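PDB 5OQR: condensin complex subunit 3 from Schizosaccharomyces pombe, which serves as a regulatory subunit of condensin, the complex required for converting interphase chromatin into mitotic-like condensed chromosomes. Local coordinates for residues L306-R315 / E358-I369. Numbering follows the deposited sequence.
Sequences LTAESSLLAR and ESCFIIEQLLYI
Arg315 reaches across to Gln365 and Tyr368, and its side chain repays following atom by atom. Arg315 CB sits 3.5 Å from Gln365 OE1 and also packs on Ile369 CG1. CG, anti to the backbone N, touches both Gln365 OE1 and Tyr368 CB. A bend at chi2 (-93°) carries CD and NE past the same OE1 and lays the guanidinium flat on the Tyr368 ring, centres 4.2 Å apart and planes 23° apart. NH1 stands over the middle of that ring. Arg315 NH2 donates to Gln365 OE1 at 2.8 Å, meeting a lone pair in the carbonyl plane, although the oxygen is tilted out of the guanidinium plane. One water accepts from both Arg315 NH2 and Gln365 NE2 and donates to Glu364 OE1, while NE forms a salt bridge with Glu319 one turn on. With an alanine here, Gln365 OE1 is likely to lose its NH2 donor and one face of Tyr368 its stacked guanidinium, leaving the ring less firmly held.

Gln365 NE2 in turn lies over a face of the Phe361 ring, whose edge faces Ala308 O. Ala308 CB packs 3.5 Å from Phe361 CD2, and Leu312 CD1 meets CZ. At the start of helix 308-324, Thr307 is the N-cap, its OG1 accepting from Ser310 N, and Ala308 N donates to Glu358 OE2 at 3.1 Å from above the carboxylate plane; that negative charge probably suits the helix N-terminus. Farther round, Leu306 CD1 touches Ile362 CG2 and meets Leu366 CD2 tip to tip, with Trp303 also against Leu366.

Helix segments 308-315 and 358-369 run nearly parallel, 11° apart, their axes approaching to 8.7 Å, the side-by-side packing of an alpha-helical solenoid, here that of a HEAT-repeat protein.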
ATOM      1  N   LEU A 306      17.349  23.043  22.192  1.00 43.08           N
ATOM      2  CA  LEU A 306      16.756  22.183  21.179  1.00 40.40           C
ATOM      3  C   LEU A 306      16.928  20.711  21.530  1.00 36.41           C
ATOM      4  O   LEU A 306      17.934  20.292  22.107  1.00 39.46           O
ATOM      5  CB  LEU A 306      17.378  22.460  19.811  1.00 34.11           C
ATOM      6  CG  LEU A 306      16.884  23.709  19.081  1.00 37.69           C
ATOM      7  CD1 LEU A 306      17.752  23.994  17.872  1.00 37.25           C
ATOM      8  CD2 LEU A 306      15.431  23.557  18.659  1.00 37.70           C
ATOM      9  N   THR A 307      15.922  19.926  21.172  1.00 36.50           N
ATOM     10  CA  THR A 307      15.938  18.476  21.289  1.00 36.52           C
ATOM     11  C   THR A 307      15.657  17.876  19.915  1.00 33.78           C
ATOM     12  O   THR A 307      15.382  18.587  18.947  1.00 31.35           O
ATOM     13  CB  THR A 307      14.911  17.986  22.313  1.00 37.28           C
ATOM     14  OG1 THR A 307      13.589  18.115  21.777  1.00 39.27           O
ATOM     15  CG2 THR A 307      15.009  18.783  23.603  1.00 39.28           C
ATOM     16  N   ALA A 308      15.730  16.549  19.831  1.00 34.80           N
ATOM     17  CA  ALA A 308      15.383  15.875  18.586  1.00 36.48           C
ATOM     18  C   ALA A 308      13.934  16.152  18.207  1.00 33.37           C
ATOM     19  O   ALA A 308      13.632  16.494  17.060  1.00 32.76           O
ATOM     20  CB  ALA A 308      15.632  14.374  18.714  1.00 38.50           C
ATOM     21  N   GLU A 309      13.022  16.020  19.171  1.00 36.59           N
ATOM     22  CA  GLU A 309      11.612  16.274  18.901  1.00 36.21           C
ATOM     23  C   GLU A 309      11.351  17.762  18.722  1.00 35.45           C
ATOM     24  O   GLU A 309      10.594  18.164  17.831  1.00 30.99           O
ATOM     25  CB  GLU A 309      10.749  15.717  20.033  1.00 39.40           C
ATOM     26  CG  GLU A 309      10.903  14.224  20.269  1.00 45.19           C
ATOM     27  CD  GLU A 309      12.130  13.874  21.094  1.00 43.95           C
ATOM     28  OE1 GLU A 309      12.880  14.800  21.469  1.00 42.66           O
ATOM     29  OE2 GLU A 309      12.348  12.674  21.366  1.00 43.19           O
ATOM     30  N   SER A 310      11.968  18.591  19.564  1.00 32.87           N
ATOM     31  CA  SER A 310      11.771  20.031  19.471  1.00 30.58           C
ATOM     32  C   SER A 310      12.256  20.568  18.130  1.00 32.64           C
ATOM     33  O   SER A 310      11.604  21.426  17.525  1.00 31.69           O
ATOM     34  CB  SER A 310      12.492  20.717  20.631  1.00 40.24           C
ATOM     35  OG  SER A 310      12.887  22.032  20.296  1.00 40.92           O
ATOM     36  N   SER A 311      13.392  20.067  17.642  1.00 34.15           N
ATOM     37  CA  SER A 311      13.932  20.564  16.380  1.00 34.45           C
ATOM     38  C   SER A 311      13.108  20.073  15.196  1.00 27.84           C
ATOM     39  O   SER A 311      12.904  20.810  14.227  1.00 26.97           O
ATOM     40  CB  SER A 311      15.391  20.141  16.232  1.00 29.23           C
ATOM     41  OG  SER A 311      15.508  18.736  16.112  1.00 33.36           O
ATOM     42  N   LEU A 312      12.632  18.828  15.255  1.00 30.73           N
ATOM     43  CA  LEU A 312      11.798  18.306  14.180  1.00 31.12           C
ATOM     44  C   LEU A 312      10.493  19.082  14.076  1.00 31.38           C
ATOM     45  O   LEU A 312       9.980  19.305  12.974  1.00 31.97           O
ATOM     46  CB  LEU A 312      11.517  16.824  14.409  1.00 34.11           C
ATOM     47  CG  LEU A 312      10.703  16.127  13.317  1.00 21.04           C
ATOM     48  CD1 LEU A 312      11.537  15.935  12.070  1.00 30.56           C
ATOM     49  CD2 LEU A 312      10.186  14.805  13.819  1.00 26.08           C
ATOM     50  N   LEU A 313       9.938  19.498  15.214  1.00 34.74           N
ATOM     51  CA  LEU A 313       8.692  20.256  15.196  1.00 35.09           C
ATOM     52  C   LEU A 313       8.863  21.586  14.476  1.00 35.30           C
ATOM     53  O   LEU A 313       7.988  22.001  13.708  1.00 35.46           O
ATOM     54  CB  LEU A 313       8.199  20.484  16.625  1.00 35.28           C
ATOM     55  CG  LEU A 313       6.930  21.326  16.758  1.00 35.97           C
ATOM     56  CD1 LEU A 313       5.760  20.671  16.036  1.00 29.92           C
ATOM     57  CD2 LEU A 313       6.606  21.553  18.222  1.00 34.61           C
ATOM     58  N   ALA A 314       9.976  22.278  14.720  1.00 34.21           N
ATOM     59  CA  ALA A 314      10.203  23.558  14.061  1.00 31.27           C
ATOM     60  C   ALA A 314      10.394  23.375  12.561  1.00 34.47           C
ATOM     61  O   ALA A 314       9.862  24.153  11.761  1.00 35.41           O
ATOM     62  CB  ALA A 314      11.414  24.256  14.680  1.00 33.90           C
ATOM     63  N   ARG A 315      11.147  22.350  12.159  1.00 31.57           N
ATOM     64  CA  ARG A 315      11.376  22.112  10.738  1.00 30.06           C
ATOM     65  C   ARG A 315      10.077  21.768  10.022  1.00 32.58           C
ATOM     66  O   ARG A 315       9.874  22.160   8.867  1.00 31.22           O
ATOM     67  CB  ARG A 315      12.409  20.998  10.561  1.00 26.12           C
ATOM     68  CG  ARG A 315      12.478  20.402   9.159  1.00 25.99           C
ATOM     69  CD  ARG A 315      11.582  19.175   9.030  1.00 35.48           C
ATOM     70  NE  ARG A 315      11.722  18.521   7.731  1.00 35.62           N
ATOM     71  CZ  ARG A 315      12.368  17.381   7.512  1.00 34.26           C
ATOM     72  NH1 ARG A 315      12.429  16.888   6.284  1.00 36.38           N
ATOM     73  NH2 ARG A 315      12.951  16.721   8.503  1.00 32.19           N
ATOM     74  N   GLU A 358      21.853  12.769  18.981  1.00 36.29           N
ATOM     75  CA  GLU A 358      20.766  13.742  18.971  1.00 41.05           C
ATOM     76  C   GLU A 358      21.171  15.016  18.241  1.00 39.13           C
ATOM     77  O   GLU A 358      20.365  15.598  17.506  1.00 37.77           O
ATOM     78  CB  GLU A 358      20.334  14.067  20.399  1.00 46.04           C
ATOM     79  CG  GLU A 358      18.888  14.524  20.500  1.00 51.84           C
ATOM     80  CD  GLU A 358      18.602  15.321  21.756  1.00 60.70           C
ATOM     81  OE1 GLU A 358      19.557  15.847  22.366  1.00 73.48           O
ATOM     82  OE2 GLU A 358      17.416  15.422  22.133  1.00 58.38           O
ATOM     83  N   SER A 359      22.414  15.465  18.429  1.00 33.73           N
ATOM     84  CA  SER A 359      22.853  16.705  17.797  1.00 34.35           C
ATOM     85  C   SER A 359      22.918  16.562  16.283  1.00 30.21           C
ATOM     86  O   SER A 359      22.614  17.512  15.553  1.00 28.93           O
ATOM     87  CB  SER A 359      24.213  17.128  18.355  1.00 39.99           C
ATOM     88  OG  SER A 359      24.076  17.697  19.643  1.00 43.68           O
ATOM     89  N   CYS A 360      23.322  15.391  15.790  1.00 35.09           N
ATOM     90  CA  CYS A 360      23.277  15.147  14.353  1.00 35.41           C
ATOM     91  C   CYS A 360      21.864  15.323  13.815  1.00 31.12           C
ATOM     92  O   CYS A 360      21.663  15.936  12.761  1.00 30.64           O
ATOM     93  CB  CYS A 360      23.793  13.743  14.041  1.00 34.16           C
ATOM     94  SG  CYS A 360      25.559  13.532  14.281  1.00 40.54           S
ATOM     95  N   PHE A 361      20.871  14.802  14.536  1.00 30.02           N
ATOM     96  CA  PHE A 361      19.484  14.961  14.118  1.00 33.57           C
ATOM     97  C   PHE A 361      19.049  16.418  14.194  1.00 31.69           C
ATOM     98  O   PHE A 361      18.358  16.910  13.295  1.00 30.67           O
ATOM     99  CB  PHE A 361      18.584  14.081  14.984  1.00 41.15           C
ATOM    100  CG  PHE A 361      17.157  14.035  14.526  1.00 38.59           C
ATOM    101  CD1 PHE A 361      16.800  13.315  13.398  1.00 42.22           C
ATOM    102  CD2 PHE A 361      16.168  14.702  15.227  1.00 37.43           C
ATOM    103  CE1 PHE A 361      15.490  13.270  12.975  1.00 38.01           C
ATOM    104  CE2 PHE A 361      14.855  14.658  14.808  1.00 35.88           C
ATOM    105  CZ  PHE A 361      14.515  13.942  13.681  1.00 33.75           C
ATOM    106  N   ILE A 362      19.447  17.123  15.255  1.00 27.02           N
ATOM    107  CA  ILE A 362      19.080  18.530  15.402  1.00 24.31           C
ATOM    108  C   ILE A 362      19.687  19.357  14.276  1.00 27.19           C
ATOM    109  O   ILE A 362      19.005  20.167  13.639  1.00 25.45           O
ATOM    110  CB  ILE A 362      19.517  19.052  16.784  1.00 25.91           C
ATOM    111  CG1 ILE A 362      18.753  18.321  17.887  1.00 28.51           C
ATOM    112  CG2 ILE A 362      19.289  20.556  16.897  1.00 26.63           C
ATOM    113  CD1 ILE A 362      19.333  18.513  19.269  1.00 35.26           C
ATOM    114  N   ILE A 363      20.985  19.176  14.026  1.00 29.53           N
ATOM    115  CA  ILE A 363      21.643  19.905  12.943  1.00 27.49           C
ATOM    116  C   ILE A 363      20.965  19.599  11.616  1.00 30.91           C
ATOM    117  O   ILE A 363      20.772  20.488  10.780  1.00 33.75           O
ATOM    118  CB  ILE A 363      23.145  19.562  12.913  1.00 25.76           C
ATOM    119  CG1 ILE A 363      23.832  20.112  14.165  1.00 30.11           C
ATOM    120  CG2 ILE A 363      23.811  20.122  11.654  1.00 27.49           C
ATOM    121  CD1 ILE A 363      25.223  19.565  14.398  1.00 34.64           C
ATOM    122  N   GLU A 364      20.596  18.336  11.403  1.00 31.39           N
ATOM    123  CA  GLU A 364      19.872  17.955  10.195  1.00 27.45           C
ATOM    124  C   GLU A 364      18.619  18.806  10.014  1.00 24.89           C
ATOM    125  O   GLU A 364      18.365  19.338   8.930  1.00 23.49           O
ATOM    126  CB  GLU A 364      19.515  16.472  10.269  1.00 31.03           C
ATOM    127  CG  GLU A 364      18.897  15.907   9.012  1.00 42.89           C
ATOM    128  CD  GLU A 364      18.678  14.410   9.110  1.00 55.93           C
ATOM    129  OE1 GLU A 364      17.654  13.916   8.591  1.00 55.48           O
ATOM    130  OE2 GLU A 364      19.528  13.729   9.721  1.00 62.05           O
ATOM    131  N   GLN A 365      17.831  18.957  11.078  1.00 26.42           N
ATOM    132  CA  GLN A 365      16.610  19.749  10.984  1.00 30.51           C
ATOM    133  C   GLN A 365      16.915  21.208  10.671  1.00 31.46           C
ATOM    134  O   GLN A 365      16.199  21.843   9.888  1.00 30.77           O
ATOM    135  CB  GLN A 365      15.812  19.634  12.285  1.00 33.77           C
ATOM    136  CG  GLN A 365      15.417  18.211  12.650  1.00 29.85           C
ATOM    137  CD  GLN A 365      14.864  17.438  11.469  1.00 31.85           C
ATOM    138  OE1 GLN A 365      14.053  17.952  10.703  1.00 30.51           O
ATOM    139  NE2 GLN A 365      15.316  16.201  11.305  1.00 34.10           N
ATOM    140  N   LEU A 366      17.972  21.760  11.268  1.00 35.73           N
ATOM    141  CA  LEU A 366      18.301  23.161  11.033  1.00 26.70           C
ATOM    142  C   LEU A 366      18.754  23.388   9.598  1.00 27.02           C
ATOM    143  O   LEU A 366      18.446  24.425   9.000  1.00 26.71           O
ATOM    144  CB  LEU A 366      19.380  23.617  12.016  1.00 28.82           C
ATOM    145  CG  LEU A 366      19.005  23.599  13.500  1.00 29.67           C
ATOM    146  CD1 LEU A 366      20.174  24.080  14.340  1.00 28.41           C
ATOM    147  CD2 LEU A 366      17.774  24.448  13.770  1.00 37.04           C
ATOM    148  N   LEU A 367      19.487  22.435   9.027  1.00 24.98           N
ATOM    149  CA  LEU A 367      19.881  22.552   7.628  1.00 23.66           C
ATOM    150  C   LEU A 367      18.665  22.514   6.710  1.00 28.52           C
ATOM    151  O   LEU A 367      18.623  23.220   5.697  1.00 26.94           O
ATOM    152  CB  LEU A 367      20.861  21.437   7.270  1.00 25.78           C
ATOM    153  CG  LEU A 367      22.241  21.542   7.918  1.00 27.36           C
ATOM    154  CD1 LEU A 367      23.009  20.241   7.769  1.00 29.56           C
ATOM    155  CD2 LEU A 367      23.022  22.692   7.308  1.00 29.65           C
ATOM    156  N   TYR A 368      17.667  21.693   7.045  1.00 27.67           N
ATOM    157  CA  TYR A 368      16.444  21.659   6.250  1.00 27.46           C
ATOM    158  C   TYR A 368      15.734  23.003   6.284  1.00 28.43           C
ATOM    159  O   TYR A 368      15.250  23.484   5.253  1.00 35.43           O
ATOM    160  CB  TYR A 368      15.512  20.555   6.754  1.00 30.08           C
ATOM    161  CG  TYR A 368      15.831  19.179   6.217  1.00 26.27           C
ATOM    162  CD1 TYR A 368      15.965  18.959   4.855  1.00 26.32           C
ATOM    163  CD2 TYR A 368      16.000  18.101   7.072  1.00 31.58           C
ATOM    164  CE1 TYR A 368      16.256  17.706   4.358  1.00 27.56           C
ATOM    165  CE2 TYR A 368      16.294  16.846   6.588  1.00 32.25           C
ATOM    166  CZ  TYR A 368      16.419  16.653   5.229  1.00 36.24           C
ATOM    167  OH  TYR A 368      16.712  15.402   4.738  1.00 48.27           O
ATOM    168  N   ILE A 369      15.651  23.621   7.461  1.00 27.53           N
ATOM    169  CA  ILE A 369      15.082  24.960   7.552  1.00 30.76           C
ATOM    170  C   ILE A 369      15.881  25.929   6.696  1.00 31.30           C
ATOM    171  O   ILE A 369      15.316  26.802   6.029  1.00 35.36           O
ATOM    172  CB  ILE A 369      15.023  25.419   9.021  1.00 26.31           C
ATOM    173  CG1 ILE A 369      14.126  24.481   9.831  1.00 31.10           C
ATOM    174  CG2 ILE A 369      14.503  26.847   9.115  1.00 31.19           C
ATOM    175  CD1 ILE A 369      14.253  24.647  11.325  1.00 30.90           C
TER
HETATM  176  O   HOH W   1      14.932  14.426   8.995  1.00 40.03           O